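Long-range contact in Dps family DNA-binding stress response protein (Thermosynechococcus elongatus, PDB 2C41), which probably binds and oxidises iron and associates with DNA, as a dodecameric Dps-family protein of the cyanobacterial stress response: residues C[7-18]-C[112-123]. Residues are numbered along the deposited sequence; the frame is centred on the assembly and turned at random.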
loop_
_atom_site.group_PDB
_atom_site.type_symbol
_atom_site.label_atom_id
_atom_site.label_comp_id
_atom_site.label_asym_id
_atom_site.label_seq_id
_atom_site.Cartn_x
_atom_site.Cartn_y
_atom_site.Cartn_z
ATOM N N LEU C 7 45.588 11.489 1.428
ATOM C CA LEU C 7 44.488 11.292 0.481
ATOM C C LEU C 7 43.150 11.104 1.191
ATOM O O LEU C 7 42.139 11.683 0.786
ATOM C CB LEU C 7 44.784 10.135 -0.473
ATOM C CG LEU C 7 45.690 10.486 -1.654
ATOM C CD1 LEU C 7 45.956 9.232 -2.446
ATOM C CD2 LEU C 7 45.012 11.540 -2.534
ATOM N N LYS C 8 43.157 10.333 2.276
ATOM C CA LYS C 8 41.936 10.136 3.054
ATOM C C LYS C 8 41.501 11.406 3.794
ATOM O O LYS C 8 40.308 11.670 3.932
ATOM C CB LYS C 8 42.070 8.936 3.985
ATOM C CG LYS C 8 42.090 7.615 3.213
ATOM C CD LYS C 8 42.312 6.442 4.132
ATOM C CE LYS C 8 42.192 5.144 3.353
ATOM N NZ LYS C 8 42.280 3.956 4.255
ATOM N N GLU C 9 42.473 12.188 4.264
ATOM C CA GLU C 9 42.173 13.495 4.836
ATOM C C GLU C 9 41.516 14.382 3.779
ATOM O O GLU C 9 40.510 15.041 4.026
ATOM C CB GLU C 9 43.448 14.129 5.395
ATOM C CG GLU C 9 43.987 13.381 6.598
ATOM C CD GLU C 9 45.441 13.702 6.919
ATOM O OE1 GLU C 9 46.037 14.593 6.277
ATOM O OE2 GLU C 9 45.989 13.044 7.827
ATOM N N GLN C 10 42.077 14.358 2.581
ATOM C CA GLN C 10 41.521 15.107 1.456
ATOM C C GLN C 10 40.100 14.662 1.119
ATOM O O GLN C 10 39.247 15.495 0.827
ATOM C CB GLN C 10 42.411 14.983 0.216
ATOM C CG GLN C 10 43.708 15.781 0.328
ATOM C CD GLN C 10 44.597 15.628 -0.891
ATOM O OE1 GLN C 10 44.148 15.781 -2.027
ATOM N NE2 GLN C 10 45.871 15.334 -0.659
ATOM N N VAL C 11 39.843 13.354 1.160
ATOM C CA VAL C 11 38.484 12.852 0.913
ATOM C C VAL C 11 37.490 13.462 1.912
ATOM O O VAL C 11 36.409 13.929 1.527
ATOM C CB VAL C 11 38.413 11.308 0.951
ATOM C CG1 VAL C 11 36.963 10.839 1.010
ATOM C CG2 VAL C 11 39.094 10.718 -0.266
ATOM N N LEU C 12 37.856 13.463 3.190
ATOM C CA LEU C 12 36.996 14.039 4.222
ATOM C C LEU C 12 36.715 15.515 3.955
ATOM O O LEU C 12 35.579 15.976 4.110
ATOM C CB LEU C 12 37.599 13.835 5.612
ATOM C CG LEU C 12 37.573 12.381 6.087
ATOM C CD1 LEU C 12 38.376 12.225 7.385
ATOM C CD2 LEU C 12 36.137 11.906 6.269
ATOM N N THR C 13 37.740 16.243 3.515
ATOM C CA THR C 13 37.578 17.654 3.150
ATOM C C THR C 13 36.534 17.799 2.031
ATOM O O THR C 13 35.659 18.659 2.115
ATOM C CB THR C 13 38.943 18.283 2.761
ATOM O OG1 THR C 13 39.802 18.270 3.907
ATOM C CG2 THR C 13 38.780 19.707 2.250
ATOM N N THR C 14 36.602 16.932 1.017
ATOM C CA THR C 14 35.632 16.987 -0.083
ATOM C C THR C 14 34.212 16.735 0.420
ATOM O O THR C 14 33.278 17.406 -0.014
ATOM C CB THR C 14 35.940 16.018 -1.250
ATOM O OG1 THR C 14 35.579 14.669 -0.899
ATOM C CG2 THR C 14 37.419 16.104 -1.677
ATOM N N LEU C 15 34.052 15.789 1.342
ATOM C CA LEU C 15 32.703 15.446 1.830
ATOM C C LEU C 15 32.073 16.613 2.586
ATOM O O LEU C 15 30.884 16.861 2.463
ATOM C CB LEU C 15 32.709 14.183 2.694
ATOM C CG LEU C 15 32.931 12.881 1.914
ATOM C CD1 LEU C 15 33.449 11.765 2.817
ATOM C CD2 LEU C 15 31.647 12.449 1.144
ATOM N N LYS C 16 32.880 17.331 3.359
ATOM C CA LYS C 16 32.366 18.489 4.092
ATOM C C LYS C 16 31.880 19.570 3.127
ATOM O O LYS C 16 30.786 20.121 3.299
ATOM C CB LYS C 16 33.423 19.044 5.055
ATOM C CG LYS C 16 33.734 18.116 6.216
ATOM C CD LYS C 16 34.184 18.931 7.421
ATOM C CE LYS C 16 35.329 18.304 8.199
ATOM N NZ LYS C 16 35.401 16.814 8.273
ATOM N N ARG C 17 32.692 19.864 2.111
ATOM C CA ARG C 17 32.324 20.845 1.093
ATOM C C ARG C 17 31.060 20.410 0.347
ATOM O O ARG C 17 30.139 21.209 0.158
ATOM C CB ARG C 17 33.477 21.066 0.103
ATOM C CG ARG C 17 33.121 21.994 -1.074
ATOM C CD ARG C 17 34.360 22.409 -1.906
ATOM N NE ARG C 17 35.379 21.356 -1.989
ATOM C CZ ARG C 17 35.269 20.229 -2.697
ATOM N NH1 ARG C 17 34.174 19.972 -3.403
ATOM N NH2 ARG C 17 36.269 19.348 -2.690
ATOM N N GLU C 18 31.034 19.144 -0.069
ATOM C CA GLU C 18 29.911 18.603 -0.813
ATOM C C GLU C 18 28.633 18.618 0.036
ATOM O O GLU C 18 27.558 19.006 -0.446
ATOM C CB GLU C 18 30.242 17.196 -1.317
ATOM C CG GLU C 18 31.348 17.171 -2.393
ATOM C CD GLU C 18 30.833 17.427 -3.806
ATOM O OE1 GLU C 18 29.620 17.695 -3.981
ATOM O OE2 GLU C 18 31.649 17.353 -4.757
ATOM N N GLU C 112 32.719 19.776 -9.301
ATOM C CA GLU C 112 33.304 19.347 -8.032
ATOM C C GLU C 112 33.145 17.852 -7.769
ATOM O O GLU C 112 34.083 17.213 -7.291
ATOM C CB GLU C 112 32.744 20.156 -6.864
ATOM C CG GLU C 112 33.245 21.605 -6.848
ATOM C CD GLU C 112 32.947 22.330 -5.554
ATOM O OE1 GLU C 112 33.437 23.470 -5.395
ATOM O OE2 GLU C 112 32.226 21.783 -4.691
ATOM N N MET C 113 31.975 17.293 -8.075
ATOM C CA MET C 113 31.766 15.862 -7.864
ATOM C C MET C 113 32.663 15.000 -8.749
ATOM O O MET C 113 33.132 13.949 -8.315
ATOM C CB MET C 113 30.298 15.481 -8.028
ATOM C CG MET C 113 29.442 15.886 -6.821
ATOM S SD MET C 113 27.824 15.093 -6.880
ATOM C CE MET C 113 27.121 15.724 -5.345
ATOM N N HIS C 114 32.920 15.446 -9.976
ATOM C CA HIS C 114 33.861 14.724 -10.838
ATOM C C HIS C 114 35.276 14.794 -10.249
ATOM O O HIS C 114 35.983 13.787 -10.188
ATOM C CB HIS C 114 33.826 15.259 -12.272
ATOM C CG HIS C 114 32.655 14.773 -13.072
ATOM N ND1 HIS C 114 31.401 15.337 -12.977
ATOM C CD2 HIS C 114 32.554 13.781 -13.990
ATOM C CE1 HIS C 114 30.575 14.707 -13.797
ATOM N NE2 HIS C 114 31.248 13.752 -14.417
ATOM N N GLN C 115 35.674 15.980 -9.808
ATOM C CA GLN C 115 36.986 16.165 -9.171
ATOM C C GLN C 115 37.105 15.332 -7.892
ATOM O O GLN C 115 38.123 14.661 -7.663
ATOM C CB GLN C 115 37.241 17.646 -8.879
ATOM C CG GLN C 115 37.419 18.471 -10.146
ATOM C CD GLN C 115 37.537 19.967 -9.909
ATOM O OE1 GLN C 115 38.154 20.668 -10.715
ATOM N NE2 GLN C 115 36.931 20.472 -8.832
ATOM N N ASP C 116 36.052 15.361 -7.082
ATOM C CA ASP C 116 36.041 14.664 -5.800
ATOM C C ASP C 116 35.972 13.142 -5.949
ATOM O O ASP C 116 36.556 12.410 -5.141
ATOM C CB ASP C 116 34.904 15.186 -4.928
ATOM C CG ASP C 116 35.081 16.649 -4.553
ATOM O OD1 ASP C 116 34.078 17.274 -4.166
ATOM O OD2 ASP C 116 36.216 17.179 -4.637
ATOM N N ALA C 117 35.285 12.669 -6.989
ATOM C CA ALA C 117 35.286 11.240 -7.306
ATOM C C ALA C 117 36.704 10.780 -7.656
ATOM O O ALA C 117 37.127 9.697 -7.254
ATOM C CB ALA C 117 34.316 10.926 -8.447
ATOM N N GLU C 118 37.438 11.617 -8.392
ATOM C CA GLU C 118 38.809 11.284 -8.771
ATOM C C GLU C 118 39.704 11.202 -7.535
ATOM O O GLU C 118 40.518 10.285 -7.433
ATOM C CB GLU C 118 39.387 12.269 -9.807
ATOM C CG GLU C 118 40.606 11.682 -10.545
ATOM C CD GLU C 118 41.253 12.618 -11.561
ATOM O OE1 GLU C 118 42.393 12.312 -11.994
ATOM O OE2 GLU C 118 40.644 13.645 -11.939
ATOM N N ILE C 119 39.536 12.151 -6.611
ATOM C CA ILE C 119 40.282 12.157 -5.352
ATOM C C ILE C 119 39.989 10.887 -4.551
ATOM O O ILE C 119 40.909 10.209 -4.086
ATOM C CB ILE C 119 39.981 13.411 -4.505
ATOM C CG1 ILE C 119 40.549 14.661 -5.200
ATOM C CG2 ILE C 119 40.585 13.264 -3.096
ATOM C CD1 ILE C 119 39.960 15.975 -4.710
ATOM N N ALA C 120 38.710 10.547 -4.418
ATOM C CA ALA C 120 38.325 9.323 -3.698
ATOM C C ALA C 120 38.923 8.074 -4.356
ATOM O O ALA C 120 39.427 7.171 -3.675
ATOM C CB ALA C 120 36.809 9.215 -3.611
ATOM N N THR C 121 38.871 8.029 -5.684
ATOM C CA THR C 121 39.418 6.904 -6.441
ATOM C C THR C 121 40.930 6.758 -6.176
ATOM O O THR C 121 41.423 5.644 -5.931
ATOM C CB THR C 121 39.089 7.045 -7.948
ATOM O OG1 THR C 121 37.676 6.864 -8.153
ATOM C CG2 THR C 121 39.865 6.022 -8.800
ATOM N N GLU C 122 41.640 7.883 -6.198
ATOM C CA GLU C 122 43.079 7.902 -5.888
ATOM C C GLU C 122 43.368 7.418 -4.469
ATOM O O GLU C 122 44.390 6.773 -4.227
ATOM C CB GLU C 122 43.652 9.304 -6.079
ATOM C CG GLU C 122 43.760 9.711 -7.536
ATOM C CD GLU C 122 44.350 11.095 -7.721
ATOM O OE1 GLU C 122 44.420 11.557 -8.882
ATOM O OE2 GLU C 122 44.740 11.728 -6.716
ATOM N N ALA C 123 42.467 7.736 -3.541
ATOM C CA ALA C 123 42.591 7.314 -2.140
ATOM C C ALA C 123 42.223 5.840 -1.933
ATOM O O ALA C 123 42.364 5.307 -0.821
ATOM C CB ALA C 123 41.729 8.192 -1.243
HETATM O O HOH W 1 37.007 12.600 -2.449
#
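Glu18, Asp116 and Leu7 bury the most surface where the start of helix 6-35 runs nearly antiparallel to the end of helix 95-122. The Glu18 chain bends at CG (chi2 -84°), which lays its carboxylate against Met113 and brings Glu18 OE2 to 2.5 Å from Asp116 OD1, the two planes almost perpendicular. Asp116 is also gripped end-on by Arg17: NH1 reaches the syn lone pair of OD1 at 2.8 Å and NH2 meets OD2 at 2.9 Å, the latter tilted from the carboxylate plane. Arg17 NH1 makes a further, weak bond to Glu112 OE2 at 3.0 Å, while Glu112 OE1 is held by Thr85. The network ties together two helices of the ferritin-like four-helix bundle, with Tyr132 of helix 126-149 packing on both Glu18 and Asp116. A leucine in place of Arg17 would probably leave the carboxylates of Asp116 and Glu112 without their positive partner, close to the acid of Glu18. Next to Asp116, a water donates to Thr14 OG1 and to Asp116 O, bridging the helices. Toward the N-terminal end of helix 6-35 the contact turns apolar: Val11 CG2 lies 3.8 Å from Ala123 CB, Leu7 CB rests 3.7 Å from Ala123 CB, and Leu7 CD1 touches Glu122 O at 3.4 Å.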